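Local coordinates for protein putative aldehyde dehydrogenase AldY (Bacillus subtilis, PDB 4DNG) that probably oxidises aldehydes to carboxylates with NAD+ as the electron acceptor and may help protect the cell against stress from ethanol and related compounds, at residues K44-A49 and D216-N221; D51-A56 and G171-H176. All coordinates share one frame; numbering follows the deposited sequence.

Interaction 1. Residues K44-A49 and D216-N221; sequences KQLEDA and DGMLTN
L46 reaches from helix 43-60 to the short turn of helix at 217-220 and straddles two of its residues with its two methyl groups. Its CG stands anti to the backbone N, beside the carbonyl carbon (chi1 -177°), and from there both methyls reach the turn. CD2 comes up against the main chain of G217, 3.5 Å from its C, while CD1 lies 3.6 Å from M218 SD. Glycine suits the first position because it presents bare backbone, allowing the leucine methyl to settle directly on the peptide group. M218 leaves its own backbone pointing away from L46, but bends at chi2 (-69°) and again at chi3, bringing the sulfur back to the contact. The two side chains cross at about a right angle, and the unbranched, flexible methionine also reaches I150 and K177 of the neighbouring sheet.

The contact lays the start of helix 43-60 against the helical turn that precedes strand 226-231 of the Rossmann-type NAD-binding domain. The M218 side chain is about 9 Å from that of V235, which by similarity belongs to the NAD+ site.

Toward solvent the contact thins. E47 meets N221 ND2 loosely, with CG at 4.1 Å; the carboxylate and amide planes are turned 61° apart and no hydrogen bond joins them. The amide oxygen of N221 is instead taken by the backbone N of I223, just beyond the turn.

With no hydrogen bond or salt bridge between the two segments, their association rests on shape and apolar burial.

Interaction 2. Residues D51-A56 and G171-H176; sequences DIAQKA and GNSVVH
A53 and S173 bring helix 43-60 close to strand 173-177, their CA atoms 5.7 Å apart. The alanine methyl points at the strand and meets S173 OG at 3.4 Å and V175 CG2 at 3.8 Å; so small a side chain suits a helix that must lie this near a strand. S173 holds OG between its backbone N and carbonyl carbon (chi1 72°), whence the hydroxyl donates a weak hydrogen bond to A53 O, with 2.9 Å between OG and O. Serine is thus compact enough for the interface and still gives its buried oxygen a polar partner.

The strand belongs to the Rossmann-type sheet of the aldehyde dehydrogenase fold, entered by a beta-alpha-beta crossover from strand 135-150 through helix 156-169, which ends in a Schellman motif with G171 at C-prime. Helix residues 51-56 run at 162° to strand residues 173-176 on one face of the sheet, whereas V174 turns to A167 of helix 156-169 on the other.

Away from A53 the fit slackens quickly. A56 CB comes no nearer than 5.2 Å, to S173 CB, Q54 turns away and its side chain touches I223, and the charged ends of D51 and K55 extend from the exposed side.

Helix 43-60 serves both contacts: its first turns carry interaction 1 and its middle carries interaction 2. The two meet at V175, whose CG1 lies 3.7 Å from L46 CD1 and whose backbone O lies 3.5 Å from M218 CE, so the packing continues from strand to turn. Interaction 2 is buried, pressing the helix on a sheet strand through small residues and one weak polar bond. Interaction 1 lies partly at the surface and spans to a weakly bonded helical turn, using larger side chains, a leucine and a methionine, and no hydrogen bond between its segments. In sequence, interaction 2 is nested within the loop that interaction 1 closes.

Interaction 1. Residues K44-A49 and D216-N221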
loop_
_atom_site.group_PDB
_atom_site.type_symbol
_atom_site.label_atom_id
_atom_site.label_comp_id
_atom_site.label_asym_id
_atom_site.label_seq_id
_atom_site.Cartn_x
_atom_site.Cartn_y
_atom_site.Cartn_z
ATOM N N LYS A 44 -16.090 -22.828 6.109
ATOM C CA LYS A 44 -16.287 -23.414 4.794
ATOM C C LYS A 44 -17.142 -22.500 3.902
ATOM O O LYS A 44 -16.760 -22.215 2.767
ATOM C CB LYS A 44 -16.886 -24.818 4.912
ATOM C CG LYS A 44 -16.475 -25.774 3.797
ATOM C CD LYS A 44 -17.400 -25.685 2.595
ATOM C CE LYS A 44 -16.834 -26.446 1.406
ATOM N NZ LYS A 44 -17.821 -26.465 0.289
ATOM N N GLN A 45 -18.273 -22.022 4.428
ATOM C CA GLN A 45 -19.159 -21.093 3.701
ATOM C C GLN A 45 -18.436 -19.819 3.192
ATOM O O GLN A 45 -18.693 -19.342 2.070
ATOM C CB GLN A 45 -20.351 -20.703 4.584
ATOM C CG GLN A 45 -21.391 -21.798 4.768
ATOM C CD GLN A 45 -22.578 -21.348 5.593
ATOM O OE1 GLN A 45 -22.513 -21.299 6.822
ATOM N NE2 GLN A 45 -23.679 -21.031 4.922
ATOM N N LEU A 46 -17.543 -19.280 4.023
ATOM C CA LEU A 46 -16.732 -18.110 3.647
ATOM C C LEU A 46 -15.837 -18.444 2.472
ATOM O O LEU A 46 -15.804 -17.706 1.490
ATOM C CB LEU A 46 -15.902 -17.582 4.834
ATOM C CG LEU A 46 -15.026 -16.329 4.686
ATOM C CD1 LEU A 46 -15.842 -15.098 4.317
ATOM C CD2 LEU A 46 -14.216 -16.085 5.957
ATOM N N GLU A 47 -15.131 -19.568 2.563
ATOM C CA GLU A 47 -14.322 -20.035 1.430
ATOM C C GLU A 47 -15.156 -20.247 0.162
ATOM O O GLU A 47 -14.727 -19.827 -0.902
ATOM C CB GLU A 47 -13.506 -21.272 1.780
ATOM C CG GLU A 47 -12.471 -21.040 2.868
ATOM C CD GLU A 47 -12.247 -22.267 3.745
ATOM O OE1 GLU A 47 -13.093 -23.184 3.723
ATOM O OE2 GLU A 47 -11.238 -22.323 4.473
ATOM N N ASP A 48 -16.338 -20.864 0.256
ATOM C CA ASP A 48 -17.232 -20.903 -0.917
ATOM C C ASP A 48 -17.449 -19.484 -1.482
ATOM O O ASP A 48 -17.299 -19.250 -2.687
ATOM C CB ASP A 48 -18.590 -21.522 -0.590
ATOM C CG ASP A 48 -18.512 -23.001 -0.253
ATOM O OD1 ASP A 48 -17.455 -23.637 -0.469
ATOM O OD2 ASP A 48 -19.536 -23.523 0.236
ATOM N N ALA A 49 -17.770 -18.547 -0.589
ATOM C CA ALA A 49 -18.089 -17.172 -0.950
ATOM C C ALA A 49 -16.947 -16.466 -1.674
ATOM O O ALA A 49 -17.165 -15.825 -2.704
ATOM C CB ALA A 49 -18.509 -16.399 0.285
ATOM N N ASP A 216 -9.213 -15.943 11.136
ATOM C CA ASP A 216 -8.656 -14.925 10.255
ATOM C C ASP A 216 -9.134 -15.090 8.793
ATOM O O ASP A 216 -8.691 -14.355 7.904
ATOM C CB ASP A 216 -7.123 -14.899 10.361
ATOM C CG ASP A 216 -6.633 -14.363 11.707
ATOM O OD1 ASP A 216 -7.277 -13.426 12.247
ATOM O OD2 ASP A 216 -5.604 -14.884 12.223
ATOM N N GLY A 217 -10.052 -16.034 8.560
ATOM C CA GLY A 217 -10.695 -16.248 7.246
ATOM C C GLY A 217 -10.868 -15.083 6.263
ATOM O O GLY A 217 -10.753 -15.281 5.056
ATOM N N MET A 218 -11.139 -13.869 6.754
ATOM C CA MET A 218 -11.258 -12.706 5.880
ATOM C C MET A 218 -9.879 -12.213 5.404
ATOM O O MET A 218 -9.788 -11.393 4.478
ATOM C CB MET A 218 -12.002 -11.579 6.606
ATOM C CG MET A 218 -13.471 -11.879 6.923
ATOM S SD MET A 218 -14.481 -11.932 5.430
ATOM C CE MET A 218 -14.453 -10.257 4.854
ATOM N N LEU A 219 -8.818 -12.750 6.021
ATOM C CA LEU A 219 -7.491 -12.204 5.918
ATOM C C LEU A 219 -6.561 -13.120 5.149
ATOM O O LEU A 219 -5.744 -12.660 4.344
ATOM C CB LEU A 219 -6.924 -11.962 7.320
ATOM C CG LEU A 219 -7.692 -11.128 8.366
ATOM C CD1 LEU A 219 -6.804 -10.814 9.576
ATOM C CD2 LEU A 219 -8.255 -9.844 7.784
ATOM N N THR A 220 -6.707 -14.417 5.392
ATOM C CA THR A 220 -5.757 -15.449 4.958
ATOM C C THR A 220 -6.073 -16.034 3.583
ATOM O O THR A 220 -5.213 -16.625 2.917
ATOM C CB THR A 220 -5.797 -16.630 5.946
ATOM O OG1 THR A 220 -5.364 -16.185 7.237
ATOM C CG2 THR A 220 -4.854 -17.717 5.485
ATOM N N ASN A 221 -7.330 -15.929 3.177
ATOM C CA ASN A 221 -7.732 -16.531 1.946
ATOM C C ASN A 221 -6.855 -15.915 0.861
ATOM O O ASN A 221 -6.709 -14.680 0.807
ATOM C CB ASN A 221 -9.224 -16.297 1.686
ATOM C CG ASN A 221 -9.750 -17.147 0.544
ATOM O OD1 ASN A 221 -9.263 -17.052 -0.573
ATOM N ND2 ASN A 221 -10.736 -17.979 0.821
#

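Interaction 2. Residues D51-A56 and G171-H176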
loop_
_atom_site.group_PDB
_atom_site.type_symbol
_atom_site.label_atom_id
_atom_site.label_comp_id
_atom_site.label_asym_id
_atom_site.label_seq_id
_atom_site.Cartn_x
_atom_site.Cartn_y
_atom_site.Cartn_z
ATOM N N ASP A 51 -14.567 -18.107 -3.311
ATOM C CA ASP A 51 -14.528 -18.891 -4.550
ATOM C C ASP A 51 -15.589 -18.354 -5.538
ATOM O O ASP A 51 -15.282 -18.058 -6.708
ATOM C CB ASP A 51 -14.709 -20.380 -4.179
ATOM C CG ASP A 51 -15.008 -21.287 -5.367
ATOM O OD1 ASP A 51 -14.676 -20.940 -6.523
ATOM O OD2 ASP A 51 -15.573 -22.380 -5.121
ATOM N N ILE A 52 -16.824 -18.203 -5.049
ATOM C CA ILE A 52 -17.921 -17.651 -5.827
ATOM C C ILE A 52 -17.689 -16.200 -6.291
ATOM O O ILE A 52 -18.044 -15.835 -7.419
ATOM C CB ILE A 52 -19.229 -17.736 -5.031
ATOM C CG1 ILE A 52 -19.755 -19.173 -5.028
ATOM C CG2 ILE A 52 -20.270 -16.800 -5.618
ATOM C CD1 ILE A 52 -20.778 -19.444 -3.939
ATOM N N ALA A 53 -17.110 -15.373 -5.418
ATOM C CA ALA A 53 -16.801 -13.995 -5.774
ATOM C C ALA A 53 -15.744 -13.896 -6.896
ATOM O O ALA A 53 -15.839 -13.025 -7.790
ATOM C CB ALA A 53 -16.383 -13.206 -4.540
ATOM N N GLN A 54 -14.758 -14.798 -6.861
ATOM C CA GLN A 54 -13.722 -14.850 -7.900
ATOM C C GLN A 54 -14.295 -15.163 -9.281
ATOM O O GLN A 54 -13.894 -14.555 -10.288
ATOM C CB GLN A 54 -12.638 -15.863 -7.556
ATOM C CG GLN A 54 -11.474 -15.853 -8.533
ATOM C CD GLN A 54 -10.272 -16.600 -7.991
ATOM O OE1 GLN A 54 -9.184 -16.022 -7.829
ATOM N NE2 GLN A 54 -10.460 -17.890 -7.689
ATOM N N LYS A 55 -15.223 -16.114 -9.324
ATOM C CA LYS A 55 -15.865 -16.460 -10.585
ATOM C C LYS A 55 -16.625 -15.237 -11.110
ATOM O O LYS A 55 -16.311 -14.726 -12.193
ATOM C CB LYS A 55 -16.774 -17.692 -10.455
ATOM C CG LYS A 55 -17.523 -18.004 -11.751
ATOM C CD LYS A 55 -18.145 -19.391 -11.768
ATOM C CE LYS A 55 -18.233 -19.887 -13.198
ATOM N NZ LYS A 55 -18.387 -21.369 -13.263
ATOM N N ALA A 56 -17.568 -14.736 -10.306
ATOM C CA ALA A 56 -18.450 -13.643 -10.731
ATOM C C ALA A 56 -17.702 -12.399 -11.210
ATOM O O ALA A 56 -18.155 -11.711 -12.129
ATOM C CB ALA A 56 -19.438 -13.295 -9.639
ATOM N N GLY A 171 -15.724 -2.774 -11.249
ATOM C CA GLY A 171 -15.698 -4.125 -11.792
ATOM C C GLY A 171 -15.167 -5.183 -10.863
ATOM O O GLY A 171 -14.814 -6.278 -11.302
ATOM N N ASN A 172 -15.093 -4.871 -9.578
ATOM C CA ASN A 172 -14.673 -5.870 -8.602
ATOM C C ASN A 172 -15.870 -6.630 -8.049
ATOM O O ASN A 172 -17.017 -6.260 -8.288
ATOM C CB ASN A 172 -13.902 -5.212 -7.458
ATOM C CG ASN A 172 -12.755 -4.368 -7.949
ATOM O OD1 ASN A 172 -11.752 -4.903 -8.443
ATOM N ND2 ASN A 172 -12.891 -3.036 -7.819
ATOM N N SER A 173 -15.586 -7.704 -7.333
ATOM C CA SER A 173 -16.579 -8.388 -6.526
ATOM C C SER A 173 -16.158 -8.221 -5.075
ATOM O O SER A 173 -15.069 -7.703 -4.799
ATOM C CB SER A 173 -16.618 -9.860 -6.878
ATOM O OG SER A 173 -15.449 -10.498 -6.378
ATOM N N VAL A 174 -16.993 -8.676 -4.145
ATOM C CA VAL A 174 -16.844 -8.275 -2.741
ATOM C C VAL A 174 -17.370 -9.373 -1.840
ATOM O O VAL A 174 -18.498 -9.858 -2.008
ATOM C CB VAL A 174 -17.634 -6.967 -2.440
ATOM C CG1 VAL A 174 -17.453 -6.481 -0.990
ATOM C CG2 VAL A 174 -17.233 -5.869 -3.412
ATOM N N VAL A 175 -16.545 -9.762 -0.879
ATOM C CA VAL A 175 -17.024 -10.522 0.243
ATOM C C VAL A 175 -16.964 -9.631 1.469
ATOM O O VAL A 175 -15.883 -9.137 1.850
ATOM C CB VAL A 175 -16.189 -11.768 0.439
ATOM C CG1 VAL A 175 -16.586 -12.485 1.737
ATOM C CG2 VAL A 175 -16.332 -12.649 -0.787
ATOM N N HIS A 176 -18.134 -9.427 2.074
ATOM C CA HIS A 176 -18.313 -8.400 3.103
ATOM C C HIS A 176 -18.802 -8.969 4.408
ATOM O O HIS A 176 -19.762 -9.766 4.421
ATOM C CB HIS A 176 -19.304 -7.371 2.609
ATOM C CG HIS A 176 -19.504 -6.234 3.564
ATOM N ND1 HIS A 176 -18.488 -5.454 3.978
ATOM C CD2 HIS A 176 -20.648 -5.758 4.196
ATOM C CE1 HIS A 176 -18.946 -4.547 4.843
ATOM N NE2 HIS A 176 -20.272 -4.728 4.966
#